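Local coordinates for glycosyl transferase (PDB 5TZJ), which belongs to glycosyltransferase family 2 and joins a GT-A-type fold to a TarS-type linker domain, here with uridine-diphosphate-N-acetylglucosamine bound, at residues V36-C41 with N76-Q81; S4-T9 with E85-V90; I167-E172 with Q179-K184. One frame throughout, in Å; residues are numbered along the deposited sequence.

Interaction 1: residues V36-C41 with N76-Q81; sequences VVVDDC and NVALKQ. With UD1 (uridine-diphosphate-N-acetylglucosamine), chain C.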
loop_
_atom_site.group_PDB
_atom_site.type_symbol
_atom_site.label_atom_id
_atom_site.label_comp_id
_atom_site.label_asym_id
_atom_site.label_seq_id
_atom_site.Cartn_x
_atom_site.Cartn_y
_atom_site.Cartn_z
ATOM N N VAL A 36 -4.253 15.973 13.276
ATOM C CA VAL A 36 -4.632 14.996 14.286
ATOM C C VAL A 36 -3.432 14.104 14.508
ATOM O O VAL A 36 -3.090 13.264 13.661
ATOM C CB VAL A 36 -5.862 14.175 13.884
ATOM C CG1 VAL A 36 -6.319 13.295 15.076
ATOM C CG2 VAL A 36 -6.969 15.097 13.364
ATOM N N VAL A 37 -2.790 14.304 15.644
ATOM C CA VAL A 37 -1.577 13.603 16.012
ATOM C C VAL A 37 -1.965 12.576 17.056
ATOM O O VAL A 37 -2.473 12.946 18.135
ATOM C CB VAL A 37 -0.509 14.576 16.557
ATOM C CG1 VAL A 37 0.742 13.779 17.054
ATOM C CG2 VAL A 37 -0.128 15.603 15.483
ATOM N N VAL A 38 -1.718 11.298 16.751
ATOM C CA VAL A 38 -1.861 10.240 17.732
ATOM C C VAL A 38 -0.494 9.609 17.969
ATOM O O VAL A 38 0.116 9.036 17.057
ATOM C CB VAL A 38 -2.891 9.190 17.313
ATOM C CG1 VAL A 38 -3.018 8.109 18.444
ATOM C CG2 VAL A 38 -4.189 9.873 17.060
ATOM N N ASP A 39 -0.021 9.694 19.208
ATOM C CA ASP A 39 1.320 9.249 19.541
ATOM C C ASP A 39 1.249 7.822 20.072
ATOM O O ASP A 39 0.521 7.538 21.040
ATOM C CB ASP A 39 1.967 10.181 20.584
ATOM C CG ASP A 39 3.364 9.730 20.950
ATOM O OD1 ASP A 39 4.302 9.958 20.128
ATOM O OD2 ASP A 39 3.515 9.122 22.036
ATOM N N ASP A 40 2.005 6.935 19.450
ATOM C CA ASP A 40 1.975 5.513 19.805
ATOM C C ASP A 40 2.906 5.220 20.980
ATOM O O ASP A 40 3.807 4.369 20.902
ATOM C CB ASP A 40 2.336 4.667 18.588
ATOM C CG ASP A 40 1.714 3.282 18.638
ATOM O OD1 ASP A 40 1.139 2.938 19.714
ATOM O OD2 ASP A 40 1.831 2.536 17.618
ATOM N N CYS A 41 2.672 5.946 22.074
ATOM C CA CYS A 41 3.381 5.761 23.346
ATOM C C CYS A 41 4.887 5.997 23.191
ATOM O O CYS A 41 5.713 5.149 23.538
ATOM C CB CYS A 41 3.105 4.381 23.937
ATOM S SG CYS A 41 3.412 4.360 25.749
ATOM N N ASN A 76 -6.204 4.801 13.042
ATOM C CA ASN A 76 -7.620 4.511 13.335
ATOM C C ASN A 76 -8.173 5.419 14.429
ATOM O O ASN A 76 -9.289 5.942 14.309
ATOM C CB ASN A 76 -7.772 3.053 13.767
ATOM C CG ASN A 76 -7.559 2.082 12.606
ATOM O OD1 ASN A 76 -7.642 2.488 11.445
ATOM N ND2 ASN A 76 -7.348 0.805 12.911
ATOM N N VAL A 77 -7.421 5.603 15.518
ATOM C CA VAL A 77 -7.858 6.518 16.577
ATOM C C VAL A 77 -8.021 7.917 16.021
ATOM O O VAL A 77 -9.025 8.603 16.288
ATOM C CB VAL A 77 -6.846 6.493 17.741
ATOM C CG1 VAL A 77 -7.214 7.538 18.827
ATOM C CG2 VAL A 77 -6.677 5.067 18.269
ATOM N N ALA A 78 -7.058 8.344 15.187
ATOM C CA ALA A 78 -7.131 9.674 14.592
ATOM C C ALA A 78 -8.306 9.782 13.633
ATOM O O ALA A 78 -8.962 10.833 13.562
ATOM C CB ALA A 78 -5.836 10.000 13.836
ATOM N N LEU A 79 -8.538 8.735 12.830
ATOM C CA LEU A 79 -9.615 8.809 11.843
ATOM C C LEU A 79 -10.968 9.015 12.526
ATOM O O LEU A 79 -11.792 9.828 12.066
ATOM C CB LEU A 79 -9.599 7.544 10.971
ATOM C CG LEU A 79 -10.585 7.470 9.794
ATOM C CD1 LEU A 79 -10.500 8.720 8.921
ATOM C CD2 LEU A 79 -10.335 6.162 8.971
ATOM N N LYS A 80 -11.178 8.353 13.671
ATOM C CA LYS A 80 -12.416 8.550 14.424
ATOM C C LYS A 80 -12.555 9.987 14.932
ATOM O O LYS A 80 -13.655 10.547 14.897
ATOM C CB LYS A 80 -12.488 7.550 15.578
ATOM C CG LYS A 80 -13.078 6.204 15.153
ATOM C CD LYS A 80 -12.271 5.015 15.671
ATOM C CE LYS A 80 -12.788 3.689 15.076
ATOM N NZ LYS A 80 -11.752 2.602 14.991
ATOM N N GLN A 81 -11.456 10.603 15.402
ATOM C CA GLN A 81 -11.492 11.985 15.896
ATOM C C GLN A 81 -11.647 12.996 14.778
ATOM O O GLN A 81 -12.093 14.119 15.022
ATOM C CB GLN A 81 -10.214 12.326 16.678
ATOM C CG GLN A 81 -9.998 11.524 17.973
ATOM C CD GLN A 81 -8.560 11.608 18.517
ATOM O OE1 GLN A 81 -7.662 12.121 17.857
ATOM N NE2 GLN A 81 -8.351 11.086 19.731
HETATM C "C1'" UD1 C . 5.985 3.040 4.801
HETATM C "C2'" UD1 C . 4.686 3.714 4.375
HETATM C "C3'" UD1 C . 3.896 3.938 5.621
HETATM C "C4'" UD1 C . 3.423 2.598 6.064
HETATM C "C5'" UD1 C . 4.640 1.827 6.581
HETATM C "C6'" UD1 C . 4.248 0.445 7.016
HETATM C "C7'" UD1 C . 5.097 4.936 2.221
HETATM C "C8'" UD1 C . 4.991 3.606 1.496
HETATM N "N2'" UD1 C . 4.964 4.987 3.655
HETATM O "O1'" UD1 C . 6.665 3.960 5.572
HETATM O "O3'" UD1 C . 2.815 4.894 5.429
HETATM O "O4'" UD1 C . 2.438 2.741 7.069
HETATM O "O5'" UD1 C . 5.680 1.741 5.519
HETATM O "O6'" UD1 C . 3.376 -0.120 6.068
HETATM O "O7'" UD1 C . 5.312 5.935 1.635
HETATM N N1 UD1 C . 4.457 4.508 13.732
HETATM C C2 UD1 C . 3.471 4.353 14.839
HETATM N N3 UD1 C . 3.596 3.228 15.818
HETATM C C4 UD1 C . 4.693 2.279 15.658
HETATM C C5 UD1 C . 5.667 2.423 14.526
HETATM C C6 UD1 C . 5.532 3.544 13.566
HETATM O O2 UD1 C . 2.598 5.128 14.945
HETATM O O4 UD1 C . 4.794 1.387 16.435
HETATM C C1B UD1 C . 4.266 5.572 12.780
HETATM C C2B UD1 C . 5.615 6.396 12.399
HETATM O "O2'" UD1 C . 5.866 7.416 13.445
HETATM C C3B UD1 C . 5.364 6.887 11.186
HETATM C C4B UD1 C . 4.411 5.880 10.510
HETATM O O4B UD1 C . 3.849 5.008 11.647
HETATM O O3B UD1 C . 4.594 8.180 11.260
HETATM C C5B UD1 C . 5.034 5.004 9.572
HETATM O O5B UD1 C . 6.047 4.274 10.209
HETATM P PA UD1 C . 7.530 4.295 9.483
HETATM O O1A UD1 C . 8.572 3.738 10.418
HETATM O O2A UD1 C . 7.868 5.707 9.042
HETATM O O3A UD1 C . 7.312 3.333 8.139
HETATM P PB UD1 C . 7.893 3.570 6.608
HETATM O O1B UD1 C . 8.932 4.665 6.508
HETATM O O2B UD1 C . 8.552 2.224 6.354
HETATM O O HOH W 1 -5.530 13.068 18.817
#

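Interaction 2: residues S4-T9 with E85-V90; sequences SVIVPT and EFVLFV. With UD1 (uridine-diphosphate-N-acetylglucosamine), chain C.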
loop_
_atom_site.group_PDB
_atom_site.type_symbol
_atom_site.label_atom_id
_atom_site.label_comp_id
_atom_site.label_asym_id
_atom_site.label_seq_id
_atom_site.Cartn_x
_atom_site.Cartn_y
_atom_site.Cartn_z
ATOM N N SER A 4 -8.456 16.847 7.392
ATOM C CA SER A 4 -7.834 16.435 8.628
ATOM C C SER A 4 -6.534 15.770 8.227
ATOM O O SER A 4 -6.552 14.779 7.483
ATOM C CB SER A 4 -8.723 15.484 9.433
ATOM O OG SER A 4 -9.981 16.051 9.726
ATOM N N VAL A 5 -5.414 16.342 8.661
ATOM C CA VAL A 5 -4.106 15.744 8.405
ATOM C C VAL A 5 -3.791 14.780 9.545
ATOM O O VAL A 5 -3.659 15.203 10.704
ATOM C CB VAL A 5 -3.031 16.828 8.294
ATOM C CG1 VAL A 5 -1.686 16.177 7.987
ATOM C CG2 VAL A 5 -3.460 17.848 7.228
ATOM N N ILE A 6 -3.665 13.494 9.237
ATOM C CA ILE A 6 -3.530 12.482 10.290
ATOM C C ILE A 6 -2.078 12.010 10.341
ATOM O O ILE A 6 -1.540 11.516 9.342
ATOM C CB ILE A 6 -4.514 11.321 10.067
ATOM C CG1 ILE A 6 -5.942 11.801 10.400
ATOM C CG2 ILE A 6 -4.075 10.060 10.866
ATOM C CD1 ILE A 6 -7.047 10.836 10.032
ATOM N N VAL A 7 -1.467 12.111 11.520
ATOM C CA VAL A 7 -0.045 11.861 11.748
ATOM C C VAL A 7 0.099 10.879 12.895
ATOM O O VAL A 7 -0.099 11.260 14.056
ATOM C CB VAL A 7 0.708 13.159 12.102
ATOM C CG1 VAL A 7 2.215 12.864 12.303
ATOM C CG2 VAL A 7 0.466 14.221 11.029
ATOM N N PRO A 8 0.422 9.617 12.638
ATOM C CA PRO A 8 0.800 8.730 13.752
ATOM C C PRO A 8 2.251 9.006 14.117
ATOM O O PRO A 8 3.098 9.127 13.235
ATOM C CB PRO A 8 0.626 7.317 13.170
ATOM C CG PRO A 8 0.944 7.513 11.574
ATOM C CD PRO A 8 0.486 8.999 11.318
ATOM N N THR A 9 2.562 9.108 15.415
ATOM C CA THR A 9 3.956 9.332 15.808
ATOM C C THR A 9 4.466 8.223 16.732
ATOM O O THR A 9 3.695 7.632 17.504
ATOM C CB THR A 9 4.142 10.694 16.516
ATOM O OG1 THR A 9 3.380 10.711 17.732
ATOM C CG2 THR A 9 3.666 11.847 15.613
ATOM N N GLU A 85 -13.653 17.215 5.955
ATOM C CA GLU A 85 -14.414 16.549 4.890
ATOM C C GLU A 85 -13.571 15.469 4.196
ATOM O O GLU A 85 -14.115 14.462 3.724
ATOM C CB GLU A 85 -14.933 17.566 3.875
ATOM C CG GLU A 85 -16.014 17.004 2.938
ATOM C CD GLU A 85 -16.641 18.045 2.010
ATOM O OE1 GLU A 85 -15.923 18.953 1.527
ATOM O OE2 GLU A 85 -17.867 17.946 1.764
ATOM N N PHE A 86 -12.252 15.664 4.165
ATOM C CA PHE A 86 -11.269 14.763 3.589
ATOM C C PHE A 86 -10.172 14.498 4.607
ATOM O O PHE A 86 -9.885 15.366 5.437
ATOM C CB PHE A 86 -10.679 15.404 2.337
ATOM C CG PHE A 86 -11.636 15.420 1.183
ATOM C CD1 PHE A 86 -12.506 16.478 0.995
ATOM C CD2 PHE A 86 -11.690 14.349 0.317
ATOM C CE1 PHE A 86 -13.402 16.464 -0.046
ATOM C CE2 PHE A 86 -12.580 14.331 -0.723
ATOM C CZ PHE A 86 -13.436 15.390 -0.906
ATOM N N VAL A 87 -9.526 13.324 4.524
ATOM C CA VAL A 87 -8.331 13.096 5.321
ATOM C C VAL A 87 -7.104 12.959 4.431
ATOM O O VAL A 87 -7.156 12.471 3.288
ATOM C CB VAL A 87 -8.438 11.884 6.269
ATOM C CG1 VAL A 87 -9.596 12.082 7.269
ATOM C CG2 VAL A 87 -8.594 10.587 5.513
ATOM N N LEU A 88 -5.970 13.387 4.990
ATOM C CA LEU A 88 -4.654 13.158 4.404
ATOM C C LEU A 88 -3.781 12.529 5.472
ATOM O O LEU A 88 -3.626 13.102 6.553
ATOM C CB LEU A 88 -4.014 14.455 3.924
ATOM C CG LEU A 88 -2.535 14.381 3.537
ATOM C CD1 LEU A 88 -2.273 13.439 2.350
ATOM C CD2 LEU A 88 -2.041 15.838 3.226
ATOM N N PHE A 89 -3.219 11.365 5.171
ATOM C CA PHE A 89 -2.294 10.696 6.072
ATOM C C PHE A 89 -0.860 11.088 5.726
ATOM O O PHE A 89 -0.415 10.918 4.589
ATOM C CB PHE A 89 -2.446 9.171 5.993
ATOM C CG PHE A 89 -3.806 8.676 6.377
ATOM C CD1 PHE A 89 -4.134 8.441 7.743
ATOM C CD2 PHE A 89 -4.782 8.509 5.419
ATOM C CE1 PHE A 89 -5.403 7.990 8.095
ATOM C CE2 PHE A 89 -6.054 8.048 5.763
ATOM C CZ PHE A 89 -6.365 7.792 7.105
ATOM N N VAL A 90 -0.133 11.605 6.706
ATOM C CA VAL A 90 1.280 11.916 6.528
ATOM C C VAL A 90 2.056 11.261 7.649
ATOM O O VAL A 90 1.735 11.466 8.828
ATOM C CB VAL A 90 1.549 13.427 6.553
ATOM C CG1 VAL A 90 3.023 13.662 6.181
ATOM C CG2 VAL A 90 0.593 14.117 5.635
HETATM C "C1'" UD1 C . 5.985 3.040 4.801
HETATM C "C2'" UD1 C . 4.686 3.714 4.375
HETATM C "C3'" UD1 C . 3.896 3.938 5.621
HETATM C "C4'" UD1 C . 3.423 2.598 6.064
HETATM C "C5'" UD1 C . 4.640 1.827 6.581
HETATM C "C6'" UD1 C . 4.248 0.445 7.016
HETATM C "C7'" UD1 C . 5.097 4.936 2.221
HETATM C "C8'" UD1 C . 4.991 3.606 1.496
HETATM N "N2'" UD1 C . 4.964 4.987 3.655
HETATM O "O1'" UD1 C . 6.665 3.960 5.572
HETATM O "O3'" UD1 C . 2.815 4.894 5.429
HETATM O "O4'" UD1 C . 2.438 2.741 7.069
HETATM O "O5'" UD1 C . 5.680 1.741 5.519
HETATM O "O6'" UD1 C . 3.376 -0.120 6.068
HETATM O "O7'" UD1 C . 5.312 5.935 1.635
HETATM N N1 UD1 C . 4.457 4.508 13.732
HETATM C C2 UD1 C . 3.471 4.353 14.839
HETATM N N3 UD1 C . 3.596 3.228 15.818
HETATM C C4 UD1 C . 4.693 2.279 15.658
HETATM C C5 UD1 C . 5.667 2.423 14.526
HETATM C C6 UD1 C . 5.532 3.544 13.566
HETATM O O2 UD1 C . 2.598 5.128 14.945
HETATM O O4 UD1 C . 4.794 1.387 16.435
HETATM C C1B UD1 C . 4.266 5.572 12.780
HETATM C C2B UD1 C . 5.615 6.396 12.399
HETATM O "O2'" UD1 C . 5.866 7.416 13.445
HETATM C C3B UD1 C . 5.364 6.887 11.186
HETATM C C4B UD1 C . 4.411 5.880 10.510
HETATM O O4B UD1 C . 3.849 5.008 11.647
HETATM O O3B UD1 C . 4.594 8.180 11.260
HETATM C C5B UD1 C . 5.034 5.004 9.572
HETATM O O5B UD1 C . 6.047 4.274 10.209
HETATM P PA UD1 C . 7.530 4.295 9.483
HETATM O O1A UD1 C . 8.572 3.738 10.418
HETATM O O2A UD1 C . 7.868 5.707 9.042
HETATM O O3A UD1 C . 7.312 3.333 8.139
HETATM P PB UD1 C . 7.893 3.570 6.608
HETATM O O1B UD1 C . 8.932 4.665 6.508
HETATM O O2B UD1 C . 8.552 2.224 6.354
#

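Interaction 3: residues I167-E172 with Q179-K184; sequences IYFPEE and QLFTMK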
loop_
_atom_site.group_PDB
_atom_site.type_symbol
_atom_site.label_atom_id
_atom_site.label_comp_id
_atom_site.label_asym_id
_atom_site.label_seq_id
_atom_site.Cartn_x
_atom_site.Cartn_y
_atom_site.Cartn_z
ATOM N N ILE A 167 -13.989 1.483 6.742
ATOM C CA ILE A 167 -12.649 1.211 6.215
ATOM C C ILE A 167 -11.651 1.688 7.258
ATOM O O ILE A 167 -11.570 2.883 7.552
ATOM C CB ILE A 167 -12.416 1.877 4.855
ATOM C CG1 ILE A 167 -13.434 1.338 3.853
ATOM C CG2 ILE A 167 -10.988 1.601 4.338
ATOM C CD1 ILE A 167 -13.318 2.027 2.425
ATOM N N TYR A 168 -10.917 0.745 7.843
ATOM C CA TYR A 168 -9.923 1.035 8.868
ATOM C C TYR A 168 -8.651 0.291 8.521
ATOM O O TYR A 168 -8.631 -0.557 7.635
ATOM C CB TYR A 168 -10.432 0.659 10.273
ATOM C CG TYR A 168 -11.410 1.712 10.717
ATOM C CD1 TYR A 168 -10.953 2.954 11.167
ATOM C CD2 TYR A 168 -12.782 1.522 10.587
ATOM C CE1 TYR A 168 -11.845 3.972 11.533
ATOM C CE2 TYR A 168 -13.694 2.537 10.948
ATOM C CZ TYR A 168 -13.216 3.756 11.418
ATOM O OH TYR A 168 -14.087 4.770 11.768
ATOM N N PHE A 169 -7.585 0.631 9.211
ATOM C CA PHE A 169 -6.314 -0.080 9.140
ATOM C C PHE A 169 -6.349 -1.312 10.039
ATOM O O PHE A 169 -6.837 -1.238 11.175
ATOM C CB PHE A 169 -5.160 0.844 9.593
ATOM C CG PHE A 169 -4.934 2.018 8.663
ATOM C CD1 PHE A 169 -4.205 1.856 7.486
ATOM C CD2 PHE A 169 -5.480 3.253 8.939
ATOM C CE1 PHE A 169 -3.987 2.898 6.629
ATOM C CE2 PHE A 169 -5.279 4.311 8.059
ATOM C CZ PHE A 169 -4.519 4.123 6.886
ATOM N N PRO A 170 -5.807 -2.440 9.590
ATOM C CA PRO A 170 -5.525 -3.531 10.540
ATOM C C PRO A 170 -4.586 -3.027 11.628
ATOM O O PRO A 170 -3.659 -2.263 11.355
ATOM C CB PRO A 170 -4.849 -4.597 9.671
ATOM C CG PRO A 170 -5.369 -4.303 8.280
ATOM C CD PRO A 170 -5.488 -2.809 8.199
ATOM N N GLU A 171 -4.814 -3.464 12.856
ATOM C CA GLU A 171 -4.006 -3.028 13.982
ATOM C C GLU A 171 -3.046 -4.135 14.437
ATOM O O GLU A 171 -3.238 -5.305 14.117
ATOM C CB GLU A 171 -4.936 -2.597 15.117
ATOM C CG GLU A 171 -5.925 -1.520 14.642
ATOM C CD GLU A 171 -6.751 -0.945 15.786
ATOM O OE1 GLU A 171 -6.786 -1.590 16.829
ATOM O OE2 GLU A 171 -7.354 0.139 15.633
ATOM N N GLU A 172 -2.008 -3.745 15.205
ATOM C CA GLU A 172 -0.934 -4.658 15.673
ATOM C C GLU A 172 -0.196 -5.352 14.517
ATOM O O GLU A 172 0.078 -6.549 14.554
ATOM C CB GLU A 172 -1.479 -5.697 16.654
ATOM C CG GLU A 172 -1.415 -5.239 18.095
ATOM C CD GLU A 172 -2.022 -6.224 19.071
ATOM O OE1 GLU A 172 -2.383 -5.809 20.202
ATOM O OE2 GLU A 172 -2.127 -7.417 18.710
ATOM N N GLN A 179 -2.103 -1.803 2.623
ATOM C CA GLN A 179 -2.522 -2.320 1.324
ATOM C C GLN A 179 -4.013 -2.613 1.324
ATOM O O GLN A 179 -4.713 -2.284 0.357
ATOM C CB GLN A 179 -1.731 -3.574 0.976
ATOM C CG GLN A 179 -0.235 -3.229 0.723
ATOM C CD GLN A 179 0.519 -4.386 0.107
ATOM O OE1 GLN A 179 -0.045 -5.193 -0.656
ATOM N NE2 GLN A 179 1.804 -4.463 0.406
ATOM N N LEU A 180 -4.518 -3.196 2.420
ATOM C CA LEU A 180 -5.942 -3.532 2.496
ATOM C C LEU A 180 -6.772 -2.252 2.596
ATOM O O LEU A 180 -7.788 -2.101 1.911
ATOM C CB LEU A 180 -6.175 -4.457 3.706
ATOM C CG LEU A 180 -7.620 -4.895 4.068
ATOM C CD1 LEU A 180 -8.249 -5.594 2.854
ATOM C CD2 LEU A 180 -7.678 -5.786 5.344
ATOM N N PHE A 181 -6.321 -1.309 3.429
ATOM C CA PHE A 181 -7.014 -0.038 3.614
ATOM C C PHE A 181 -7.211 0.680 2.286
ATOM O O PHE A 181 -8.323 1.090 1.940
ATOM C CB PHE A 181 -6.201 0.827 4.571
ATOM C CG PHE A 181 -6.784 2.241 4.781
ATOM C CD1 PHE A 181 -7.713 2.459 5.809
ATOM C CD2 PHE A 181 -6.384 3.300 3.999
ATOM C CE1 PHE A 181 -8.264 3.738 6.035
ATOM C CE2 PHE A 181 -6.946 4.623 4.196
ATOM C CZ PHE A 181 -7.877 4.827 5.229
ATOM N N THR A 182 -6.140 0.837 1.523
ATOM C CA THR A 182 -6.254 1.601 0.291
ATOM C C THR A 182 -6.976 0.801 -0.792
ATOM O O THR A 182 -7.712 1.383 -1.584
ATOM C CB THR A 182 -4.857 2.021 -0.171
ATOM O OG1 THR A 182 -4.322 2.970 0.781
ATOM C CG2 THR A 182 -4.912 2.643 -1.612
ATOM N N MET A 183 -6.834 -0.530 -0.806
ATOM C CA MET A 183 -7.588 -1.315 -1.787
ATOM C C MET A 183 -9.082 -1.205 -1.525
ATOM O O MET A 183 -9.877 -1.056 -2.469
ATOM C CB MET A 183 -7.147 -2.796 -1.783
ATOM C CG MET A 183 -5.934 -3.085 -2.617
ATOM S SD MET A 183 -6.128 -2.778 -4.414
ATOM C CE MET A 183 -7.740 -3.498 -4.724
ATOM N N LYS A 184 -9.479 -1.274 -0.248
ATOM C CA LYS A 184 -10.868 -1.018 0.131
ATOM C C LYS A 184 -11.316 0.370 -0.323
ATOM O O LYS A 184 -12.424 0.537 -0.852
ATOM C CB LYS A 184 -11.046 -1.140 1.659
ATOM C CG LYS A 184 -11.158 -2.572 2.224
ATOM C CD LYS A 184 -11.205 -2.564 3.785
ATOM C CE LYS A 184 -11.342 -3.982 4.397
ATOM N NZ LYS A 184 -11.312 -4.034 5.907
HETATM O O HOH W 2 -11.758 -1.852 7.466
HETATM O O HOH W 3 -9.065 -3.213 6.891
#

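Interaction 1: residues V36-C41 with N76-Q81
Ala78 presses its single methyl between two valines of strand 33-39, with CB 3.6 Å from Val36 CG1 and equally far from Val38 CG2. The valines share nearly the same first torsion but offer different branches. Val36 reaches forward along its strand with the methyl anti to its backbone N (chi1 -172°), and Val38 reaches back with the one beside its N, so both lean on the alanine that lies between them. Val77 adds a looser touch, its CG1 4.2 Å from Val38 CG2. From the last residue of the helix, the extended chain of Gln81 passes Val36 at a slant and brings OE1 within 3.3 Å of Val36 CG1, a van der Waals approach. A water donates to Gln81 OE1 over a notably short 2.5 Å and also to Val37 O at 3.1 Å, linking the amide to the strand backbone although the Val37 side chain points away from the helix. These pieces form one alpha-on-beta layer of the Rossmann-like half of a GT-A fold: helix 72-81 lies over the parallel sheet, its axis 8.0 Å from that of strand 36-39 and running against it at 148°. Ala78 also touches Ile6 of the adjoining strand 3-9. Where strand 33-39 ends, Asp40 sits at the centre of an inverse gamma turn and accepts the uracil N-H of UD1, with N3 2.6 Å from Asp40 OD2 and the bond fairly straight at 164°. Its other carboxylate oxygen, OD1, is held by Ser68 N, which probably helps fix the tilt of the carboxylate. Further out, Pro74 of helix 72-81 packs against Asp40, and Asp39 turns to the opposite side of the strand, where its carboxylate bonds to Ser42, Thr9 and Gln63.

Interaction 2: residues S4-T9 with E85-V90
With chi1 at -73°, Ile6 sets CG1 beside its backbone N and leaves CG2 anti to it, against the ring of Phe89, whose CG lies beside its own N (chi1 -61°). The two side chains run out side by side because Ile6 and Phe89 are bridged partners on one face of the sheet. Ile6 CG2 meets the ring obliquely, 3.5 Å from Phe89 CD1. The extended end of the isoleucine continues along the ring and turns its CD1 to Val87 CG1 at 4.0 Å, so that Ile6 touches both Val87 and Phe89 on the face covered by helix 72-81. On the other face Val5 CG1 meets Val90 CG2 at 3.9 Å, under Leu19 and Leu23 of helix 16-24. The backbones are zipped by a regular parallel ladder: Ser4 N to Phe86 O (2.8 Å), Leu88 N to Ser4 O, Ile6 N to Leu88 O (2.7 Å) and Val90 N to Ile6 O. CA-H...O contacts such as Val5 CA to Leu88 O supplement it. Strand 3-9 is thereby an inner strand of a Rossmann-like order, 59-63, 33-39, 3-9, 86-89, as in GT-A enzymes, with its far edge bonded to Glu34, Val36 and Val38. Pro8 has no N-H to continue the ladder; its ring carbon CD rests 3.7 Å from Val90 O instead. Its own carbonyl faces the ligand, and Pro8 O accepts from the ribose hydroxyl O3B of UD1 at 2.7 Å and, over a longer 3.3 Å, from O2' of UD1. Asp91 and Ser92, directly following Val90, also bond to UD1. At the other end of the pair, Ser4 OG bonds to Gly84 N and Glu34.

Interaction 3: residues I167-E172 with Q179-K184
The rings of Phe169 and Phe181 lie face to face, centroids 3.8 Å apart and planes only 10° from parallel, so each fills one face of the other. At the edge of the Phe181 ring, near its plane, come Thr182 OG1 and the carbonyl carbon of Tyr168, the latter 3.6 Å from Phe181 CD1. Ile167 approaches the same ring obliquely with its CG2. Further aromatic neighbours complete the cluster: Phe89 meets Phe169 edge to face, and Tyr157 does the same with Phe181. Arg75 adds a cation-pi contact to Phe169. Phe181 can reach the loop because its CG stands anti to the backbone N (chi1 176°), while Phe169 turns its ring in from the loop with CG beside its N (chi1 -66°). Beside the stack, Pro170 CG touches Leu180 CD2 at 4.0 Å. Lys184 and Ile167 run antiparallel alongside one another, with Lys184 CB 3.8 Å from Ile167 CG2. The extended lysine carries its ammonium on to the loop backbone, where two waters accept from NZ, at 2.7 and 2.6 Å. The first also accepts from Tyr168 N, and the second donates to Tyr168 O at 2.8 Å, so, through two waters, one ammonium group serves both the backbone N-H and the C=O of Tyr168. The carbonyl of Ile167, by contrast, is buried here without a polar partner. Asn76 of helix 72-81 holds the loop from its other side by bonding to Phe169 O. Phe169 comes about 6 Å from UD1, and helix 177-188 begins with Glu177, which bonds to that ligand. This is an irregular loop folded back on the helix that follows it, consistent with an aromatic second shell beside the UD1 pocket of a GT-A-type domain.

Overall arrangement
From the N terminus, strand 3-9 opens interaction 2, and the chain then runs through strand 33-39 and helix 72-81, whose meeting closes interaction 1, before strand 86-89 returns to strand 3-9. Interaction 1 is therefore nested within interaction 2, and the two share a sheet: Leu79 rests on Ile6, and Thr9 O probably accepts from Asp40 N where the neighbouring strands end. Interaction 3 follows in series as a short loop with only six residues between its segments. It is tied back to both: Asn76 of helix 72-81 bonds to Glu171, while Phe89 of strand 86-89 packs against Phe181. Together they join the parallel strands of the sheet to helix 177-188 around UD1.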